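Local structure of GH62 arabinofuranosidase (Podospora anserina, 4N4B) at residues P302-M312 with P324-P335. The protein hydrolyses terminal non-reducing alpha-L-arabinofuranoside residues in alpha-L-arabinosides, probably acting on the side groups of xylan. Numbering follows the deposited sequence.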
ATOM      1  N   PRO A 302       7.752  11.150 -10.655  1.00 13.98           N
ATOM      2  CA  PRO A 302       6.932  10.739 -11.744  1.00 15.42           C
ATOM      3  C   PRO A 302       7.782  10.380 -12.955  1.00 14.66           C
ATOM      4  O   PRO A 302       7.261   9.681 -13.854  1.00 18.19           O
ATOM      5  CB  PRO A 302       6.018  11.953 -12.043  1.00 17.88           C
ATOM      6  CG  PRO A 302       6.783  13.104 -11.539  1.00 19.87           C
ATOM      7  CD  PRO A 302       7.592  12.622 -10.369  1.00 16.75           C
ATOM      8  N   CYS A 303       9.054  10.694 -12.980  1.00 15.38           N
ATOM      9  CA  CYS A 303       9.911  10.339 -14.152  1.00 16.70           C
ATOM     10  C   CYS A 303      10.511   8.938 -14.083  1.00 18.10           C
ATOM     11  O   CYS A 303      11.077   8.461 -15.064  1.00 16.24           O
ATOM     12  CB  CYS A 303      11.008  11.397 -14.313  1.00 20.10           C
ATOM     13  SG  CYS A 303      10.343  13.139 -14.266  1.00 25.83           S
ATOM     14  N   ASN A 304      10.369   8.292 -12.902  1.00 14.76           N
ATOM     15  CA  ASN A 304      11.006   7.034 -12.677  0.50 14.12           C
ATOM     16  C   ASN A 304      10.166   6.150 -11.741  1.00 12.98           C
ATOM     17  O   ASN A 304      10.685   5.706 -10.707  1.00 14.85           O
ATOM     18  CB  ASN A 304      12.397   7.270 -12.074  0.50 16.67           C
ATOM     19  CG  ASN A 304      13.326   7.982 -13.034  0.50 18.49           C
ATOM     20  OD1 ASN A 304      13.861   7.368 -13.965  0.50 18.71           O
ATOM     21  ND2 ASN A 304      13.537   9.272 -12.784  0.50 19.36           N
ATOM     22  N   ILE A 305       8.923   5.957 -12.106  1.00 11.40           N
ATOM     23  CA  ILE A 305       7.997   5.138 -11.284  1.00 11.34           C
ATOM     24  C   ILE A 305       8.279   3.624 -11.411  1.00  9.81           C
ATOM     25  O   ILE A 305       8.279   3.126 -12.521  1.00 10.87           O
ATOM     26  CB  ILE A 305       6.557   5.466 -11.590  1.00 10.85           C
ATOM     27  CG1 ILE A 305       6.217   6.881 -11.185  1.00 12.94           C
ATOM     28  CG2 ILE A 305       5.633   4.465 -10.851  1.00 11.92           C
ATOM     29  CD1 ILE A 305       4.961   7.382 -11.707  1.00 12.62           C
ATOM     30  N   ARG A 306       8.502   2.967 -10.282  1.00  9.66           N
ATOM     31  CA  ARG A 306       8.482   1.529 -10.214  1.00  9.35           C
ATOM     32  C   ARG A 306       7.551   1.209  -9.039  1.00 10.58           C
ATOM     33  O   ARG A 306       7.478   1.943  -8.021  1.00 10.24           O
ATOM     34  CB  ARG A 306       9.882   1.027  -9.882  1.00 12.22           C
ATOM     35  CG  ARG A 306      10.979   1.334 -10.956  1.00 14.86           C
ATOM     36  CD  ARG A 306      11.660   2.611 -10.687  1.00 19.61           C
ATOM     37  NE  ARG A 306      12.573   2.455  -9.556  1.00 23.59           N
ATOM     38  CZ  ARG A 306      12.988   3.411  -8.732  1.00 26.72           C
ATOM     39  NH1 ARG A 306      12.568   4.729  -8.852  1.00 27.56           N
ATOM     40  NH2 ARG A 306      13.832   3.085  -7.796  1.00 25.99           N
ATOM     41  N   PHE A 307       6.807   0.134  -9.196  1.00  9.66           N
ATOM     42  CA  PHE A 307       5.667  -0.196  -8.306  1.00  9.66           C
ATOM     43  C   PHE A 307       5.853  -1.664  -7.887  1.00  8.76           C
ATOM     44  O   PHE A 307       5.846  -2.575  -8.769  1.00  9.50           O
ATOM     45  CB  PHE A 307       4.370   0.046  -9.019  1.00 10.96           C
ATOM     46  CG  PHE A 307       3.104  -0.181  -8.220  1.00  9.31           C
ATOM     47  CD1 PHE A 307       2.601   0.796  -7.363  1.00  8.84           C
ATOM     48  CD2 PHE A 307       2.333  -1.317  -8.418  1.00 10.70           C
ATOM     49  CE1 PHE A 307       1.399   0.641  -6.707  1.00 10.19           C
ATOM     50  CE2 PHE A 307       1.138  -1.486  -7.757  1.00 10.61           C
ATOM     51  CZ  PHE A 307       0.654  -0.543  -6.844  1.00 10.31           C
ATOM     52  N   MET A 308       6.146  -1.943  -6.616  1.00  7.04           N
ATOM     53  CA  MET A 308       6.176  -3.303  -6.118  1.00  7.24           C
ATOM     54  C   MET A 308       4.750  -3.724  -5.936  1.00  7.83           C
ATOM     55  O   MET A 308       3.994  -3.004  -5.290  1.00  8.61           O
ATOM     56  CB  MET A 308       6.961  -3.366  -4.823  1.00  8.07           C
ATOM     57  CG  MET A 308       7.409  -4.782  -4.522  1.00  8.88           C
ATOM     58  SD  MET A 308       8.243  -4.905  -2.940  1.00  9.30           S
ATOM     59  CE  MET A 308       9.119  -6.421  -3.083  1.00 11.22           C
ATOM     60  N   TYR A 309       4.375  -4.893  -6.448  1.00  7.71           N
ATOM     61  CA  TYR A 309       2.981  -5.358  -6.413  1.00  7.31           C
ATOM     62  C   TYR A 309       2.908  -6.793  -6.088  1.00  7.76           C
ATOM     63  O   TYR A 309       3.865  -7.554  -6.145  1.00  8.11           O
ATOM     64  CB  TYR A 309       2.288  -5.004  -7.716  1.00  8.28           C
ATOM     65  CG  TYR A 309       2.667  -5.982  -8.839  1.00  9.10           C
ATOM     66  CD1 TYR A 309       3.871  -5.910  -9.525  1.00  8.47           C
ATOM     67  CD2 TYR A 309       1.800  -7.002  -9.215  1.00  9.27           C
ATOM     68  CE1 TYR A 309       4.212  -6.779 -10.537  1.00  9.74           C
ATOM     69  CE2 TYR A 309       2.104  -7.860 -10.257  1.00  8.80           C
ATOM     70  CZ  TYR A 309       3.321  -7.724 -10.886  1.00  9.70           C
ATOM     71  OH  TYR A 309       3.585  -8.620 -11.961  1.00 10.89           O
ATOM     72  N   GLN A 310       1.696  -7.239  -5.784  1.00  8.37           N
ATOM     73  CA  GLN A 310       1.406  -8.667  -5.569  1.00  7.68           C
ATOM     74  C   GLN A 310       0.597  -9.223  -6.745  1.00  7.70           C
ATOM     75  O   GLN A 310      -0.322  -8.588  -7.263  1.00  7.98           O
ATOM     76  CB  GLN A 310       0.680  -8.888  -4.250  1.00  8.83           C
ATOM     77  CG  GLN A 310      -0.690  -8.310  -4.163  1.00  9.29           C
ATOM     78  CD  GLN A 310      -1.344  -8.576  -2.832  1.00  9.58           C
ATOM     79  OE1 GLN A 310      -0.727  -8.719  -1.796  1.00 10.22           O
ATOM     80  NE2 GLN A 310      -2.695  -8.597  -2.851  1.00 10.00           N
ATOM     81  N   GLY A 311       0.977 -10.431  -7.038  1.00  8.60           N
ATOM     82  CA  GLY A 311       0.309 -11.194  -8.047  1.00  8.26           C
ATOM     83  C   GLY A 311       0.193 -12.672  -7.655  1.00  8.38           C
ATOM     84  O   GLY A 311       0.709 -13.062  -6.721  1.00  8.87           O
ATOM     85  N   MET A 312      -0.477 -13.436  -8.486  1.00  8.32           N
ATOM     86  CA  MET A 312      -0.634 -14.855  -8.255  1.00  9.82           C
ATOM     87  C   MET A 312      -0.982 -15.582  -9.556  1.00  9.38           C
ATOM     88  O   MET A 312      -1.540 -15.053 -10.463  1.00  9.47           O
ATOM     89  CB  MET A 312      -1.713 -15.162  -7.201  1.00 10.14           C
ATOM     90  CG  MET A 312      -3.051 -14.644  -7.575  1.00 12.14           C
ATOM     91  SD  MET A 312      -4.364 -15.169  -6.454  1.00 15.89           S
ATOM     92  CE  MET A 312      -4.948 -16.581  -7.413  1.00 20.30           C
ATOM     93  N   PRO A 324      -1.765 -18.010  -3.250  1.00  9.06           N
ATOM     94  CA  PRO A 324      -0.306 -17.979  -3.356  1.00  8.68           C
ATOM     95  C   PRO A 324       0.239 -16.648  -3.917  1.00  8.26           C
ATOM     96  O   PRO A 324       0.877 -16.568  -4.960  1.00  8.90           O
ATOM     97  CB  PRO A 324      -0.031 -19.171  -4.326  1.00  8.78           C
ATOM     98  CG  PRO A 324      -1.166 -19.140  -5.190  1.00  9.77           C
ATOM     99  CD  PRO A 324      -2.370 -18.805  -4.348  1.00  9.76           C
ATOM    100  N   TRP A 325      -0.012 -15.603  -3.173  1.00  8.50           N
ATOM    101  CA  TRP A 325       0.464 -14.285  -3.534  1.00  7.74           C
ATOM    102  C   TRP A 325       1.994 -14.180  -3.424  1.00  7.45           C
ATOM    103  O   TRP A 325       2.560 -14.646  -2.501  1.00  7.95           O
ATOM    104  CB  TRP A 325      -0.191 -13.188  -2.653  1.00  8.05           C
ATOM    105  CG  TRP A 325      -1.631 -13.010  -2.794  1.00  8.11           C
ATOM    106  CD1 TRP A 325      -2.564 -13.506  -1.979  1.00  9.45           C
ATOM    107  CD2 TRP A 325      -2.328 -12.371  -3.862  1.00  8.75           C
ATOM    108  NE1 TRP A 325      -3.802 -13.183  -2.405  1.00  8.95           N
ATOM    109  CE2 TRP A 325      -3.697 -12.506  -3.586  1.00  8.26           C
ATOM    110  CE3 TRP A 325      -1.933 -11.669  -5.005  1.00  9.92           C
ATOM    111  CZ2 TRP A 325      -4.664 -11.960  -4.383  1.00  9.81           C
ATOM    112  CZ3 TRP A 325      -2.892 -11.137  -5.818  1.00 10.83           C
ATOM    113  CH2 TRP A 325      -4.257 -11.272  -5.496  1.00 10.49           C
ATOM    114  N   ARG A 326       2.579 -13.571  -4.454  1.00  7.51           N
ATOM    115  CA  ARG A 326       3.994 -13.311  -4.584  1.00  7.82           C
ATOM    116  C   ARG A 326       4.190 -11.867  -5.037  1.00  7.78           C
ATOM    117  O   ARG A 326       3.366 -11.322  -5.646  1.00  8.32           O
ATOM    118  CB  ARG A 326       4.647 -14.260  -5.633  1.00  8.70           C
ATOM    119  CG  ARG A 326       4.344 -15.763  -5.521  1.00  9.51           C
ATOM    120  CD  ARG A 326       4.960 -16.351  -4.253  1.00  9.51           C
ATOM    121  NE  ARG A 326       4.642 -17.767  -4.084  1.00 12.44           N
ATOM    122  CZ  ARG A 326       3.752 -18.242  -3.240  1.00 12.58           C
ATOM    123  NH1 ARG A 326       3.074 -17.469  -2.453  1.00 10.15           N
ATOM    124  NH2 ARG A 326       3.582 -19.538  -3.140  1.00 14.44           N
ATOM    125  N   LEU A 327       5.360 -11.342  -4.732  1.00  7.94           N
ATOM    126  CA  LEU A 327       5.685  -9.950  -5.069  1.00  6.61           C
ATOM    127  C   LEU A 327       6.652  -9.859  -6.231  1.00  7.30           C
ATOM    128  O   LEU A 327       7.576 -10.569  -6.312  1.00  8.87           O
ATOM    129  CB  LEU A 327       6.281  -9.169  -3.862  1.00  7.04           C
ATOM    130  CG  LEU A 327       5.546  -9.242  -2.517  1.00  7.79           C
ATOM    131  CD1 LEU A 327       6.276  -8.382  -1.469  1.00  9.15           C
ATOM    132  CD2 LEU A 327       4.088  -8.796  -2.703  1.00  7.93           C
ATOM    133  N   GLY A 328       6.359  -8.914  -7.104  1.00  8.30           N
ATOM    134  CA  GLY A 328       7.215  -8.499  -8.181  1.00  8.62           C
ATOM    135  C   GLY A 328       7.218  -6.992  -8.302  1.00  7.60           C
ATOM    136  O   GLY A 328       6.692  -6.276  -7.461  1.00  7.98           O
ATOM    137  N   PHE A 329       7.789  -6.544  -9.413  1.00  7.78           N
ATOM    138  CA  PHE A 329       7.810  -5.099  -9.709  1.00  8.07           C
ATOM    139  C   PHE A 329       7.322  -4.855 -11.091  1.00  8.55           C
ATOM    140  O   PHE A 329       7.689  -5.599 -12.033  1.00  9.71           O
ATOM    141  CB  PHE A 329       9.256  -4.491  -9.633  1.00  9.35           C
ATOM    142  CG  PHE A 329       9.960  -4.625  -8.300  1.00  9.81           C
ATOM    143  CD1 PHE A 329       9.751  -3.666  -7.370  1.00 12.16           C
ATOM    144  CD2 PHE A 329      10.744  -5.680  -7.966  1.00 13.08           C
ATOM    145  CE1 PHE A 329      10.440  -3.676  -6.148  1.00 13.63           C
ATOM    146  CE2 PHE A 329      11.397  -5.714  -6.726  1.00 16.15           C
ATOM    147  CZ  PHE A 329      11.178  -4.686  -5.857  1.00 13.42           C
ATOM    148  N   ILE A 330       6.610  -3.761 -11.274  1.00  9.89           N
ATOM    149  CA  ILE A 330       6.365  -3.152 -12.598  1.00  9.41           C
ATOM    150  C   ILE A 330       7.111  -1.851 -12.720  1.00  9.58           C
ATOM    151  O   ILE A 330       7.144  -1.057 -11.742  1.00 10.39           O
ATOM    152  CB  ILE A 330       4.881  -3.006 -12.969  1.00  9.41           C
ATOM    153  CG1 ILE A 330       4.057  -2.370 -11.868  1.00  9.91           C
ATOM    154  CG2 ILE A 330       4.349  -4.404 -13.377  1.00 10.75           C
ATOM    155  CD1 ILE A 330       2.601  -2.185 -12.207  1.00 10.38           C
ATOM    156  N   ALA A 331       7.736  -1.647 -13.852  1.00  9.22           N
ATOM    157  CA  ALA A 331       8.457  -0.410 -14.193  1.00 10.15           C
ATOM    158  C   ALA A 331       7.742   0.307 -15.276  1.00 10.41           C
ATOM    159  O   ALA A 331       7.284  -0.221 -16.266  1.00 10.60           O
ATOM    160  CB  ALA A 331       9.918  -0.714 -14.566  1.00 10.97           C
ATOM    161  N   HIS A 332       7.559   1.613 -15.031  1.00 10.29           N
ATOM    162  CA  HIS A 332       6.784   2.457 -15.938  1.00 11.47           C
ATOM    163  C   HIS A 332       7.494   2.723 -17.240  1.00 12.97           C
ATOM    164  O   HIS A 332       8.572   3.352 -17.154  1.00 13.37           O
ATOM    165  CB  HIS A 332       6.431   3.722 -15.203  1.00 11.39           C
ATOM    166  CG  HIS A 332       5.612   4.705 -15.939  1.00 11.23           C
ATOM    167  ND1 HIS A 332       4.713   4.509 -16.959  1.00 15.13           N
ATOM    168  CD2 HIS A 332       5.599   6.048 -15.692  1.00 10.24           C
ATOM    169  CE1 HIS A 332       4.198   5.700 -17.324  1.00 11.26           C
ATOM    170  NE2 HIS A 332       4.735   6.626 -16.540  1.00 16.04           N
ATOM    171  N   ASN A 333       6.963   2.270 -18.356  1.00 12.35           N
ATOM    172  CA  ASN A 333       7.585   2.325 -19.697  1.00 16.82           C
ATOM    173  C   ASN A 333       7.495   3.607 -20.402  1.00 15.97           C
ATOM    174  O   ASN A 333       8.345   3.814 -21.305  1.00 18.48           O
ATOM    175  CB  ASN A 333       7.005   1.157 -20.667  1.00 17.29           C
ATOM    176  CG  ASN A 333       7.622  -0.052 -20.287  1.00 22.77           C
ATOM    177  OD1 ASN A 333       8.739  -0.040 -19.669  1.00 25.12           O
ATOM    178  ND2 ASN A 333       7.034  -1.107 -20.610  1.00 14.81           N
ATOM    179  N   ASN A 334       6.464   4.335 -20.100  1.00 16.09           N
ATOM    180  CA  ASN A 334       6.146   5.600 -20.874  1.00 16.26           C
ATOM    181  C   ASN A 334       6.100   6.853 -19.995  1.00 15.40           C
ATOM    182  O   ASN A 334       5.101   7.549 -19.999  1.00 17.84           O
ATOM    183  CB  ASN A 334       4.887   5.457 -21.711  1.00 17.41           C
ATOM    184  CG  ASN A 334       3.628   5.358 -20.908  1.00 17.59           C
ATOM    185  OD1 ASN A 334       3.592   4.718 -19.796  1.00 15.07           O
ATOM    186  ND2 ASN A 334       2.544   5.954 -21.388  1.00 18.76           N
ATOM    187  N   PRO A 335       7.230   7.139 -19.323  1.00 16.86           N
ATOM    188  CA  PRO A 335       7.280   8.352 -18.466  1.00 15.98           C
ATOM    189  C   PRO A 335       7.030   9.611 -19.379  1.00 19.54           C
ATOM    190  O   PRO A 335       7.407   9.616 -20.556  1.00 20.84           O
ATOM    191  CB  PRO A 335       8.714   8.343 -17.874  1.00 17.59           C
ATOM    192  CG  PRO A 335       9.468   7.600 -18.862  1.00 18.42           C
ATOM    193  CD  PRO A 335       8.488   6.450 -19.272  1.00 17.24           C
TER
HETATM  194  O   HOH W   1       9.832   5.457 -15.805  1.00 16.45           O
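Trp325 is sandwiched between Gln310 and Met312. The Gln310 amide stacks on one face of the indole, the two planes 22° apart, and its NE2 is 3.8 Å from Trp325 CE3. Met312 SD covers the opposite face in a Met-aromatic contact, 3.8 Å from Trp325 CZ2. Met312 CG adds a CH-pi contact to the six-membered ring on that same face. Gln310 has CG between its backbone N and carbonyl carbon (chi1 66°), and its extended chain then carries the amide across the indole. Both amide ends are held: OE1 accepts from Asp49 N, and NE2 is hydrogen-bonded to Ser284 OG. Replacing Trp325 by alanine would remove the indole, and this is likely to open a gap between Met312 and the Gln310 amide and free the thioether to turn.

Leu327 continues this face of the sheet. Its CD1 touches Met308 CE at 3.8 Å. Met308 lies obliquely against the Phe329 ring, with CG 3.6 Å from Phe329 CE1.

Tyr309 is on the other face. With CG again between N and carbonyl carbon (chi1 79°), its ring lies beside Gly328, which has no side chain. Tyr309 CE1 meets Ile330 CG2 at 3.7 Å, the two side chains crossing nearly at right angles. Tyr309 OH is hydrogen-bonded to Ser30 OG. Phe307 and Ile330 run side by side, Phe307 CB 3.7 Å from Ile330 CG1.

The strands are antiparallel neighbours in a beta-propeller blade. Seven backbone hydrogen bonds join them, from Ile305-His332 to Gly311-Arg326. Strand 28-30 flanks 326-332, consistent with the chain ends closing the propeller in this blade. Hydrogen bonds at both amide atoms fix Gln310 flat on Trp325 and so probably hold it in a set position near the calcium-binding residue His285.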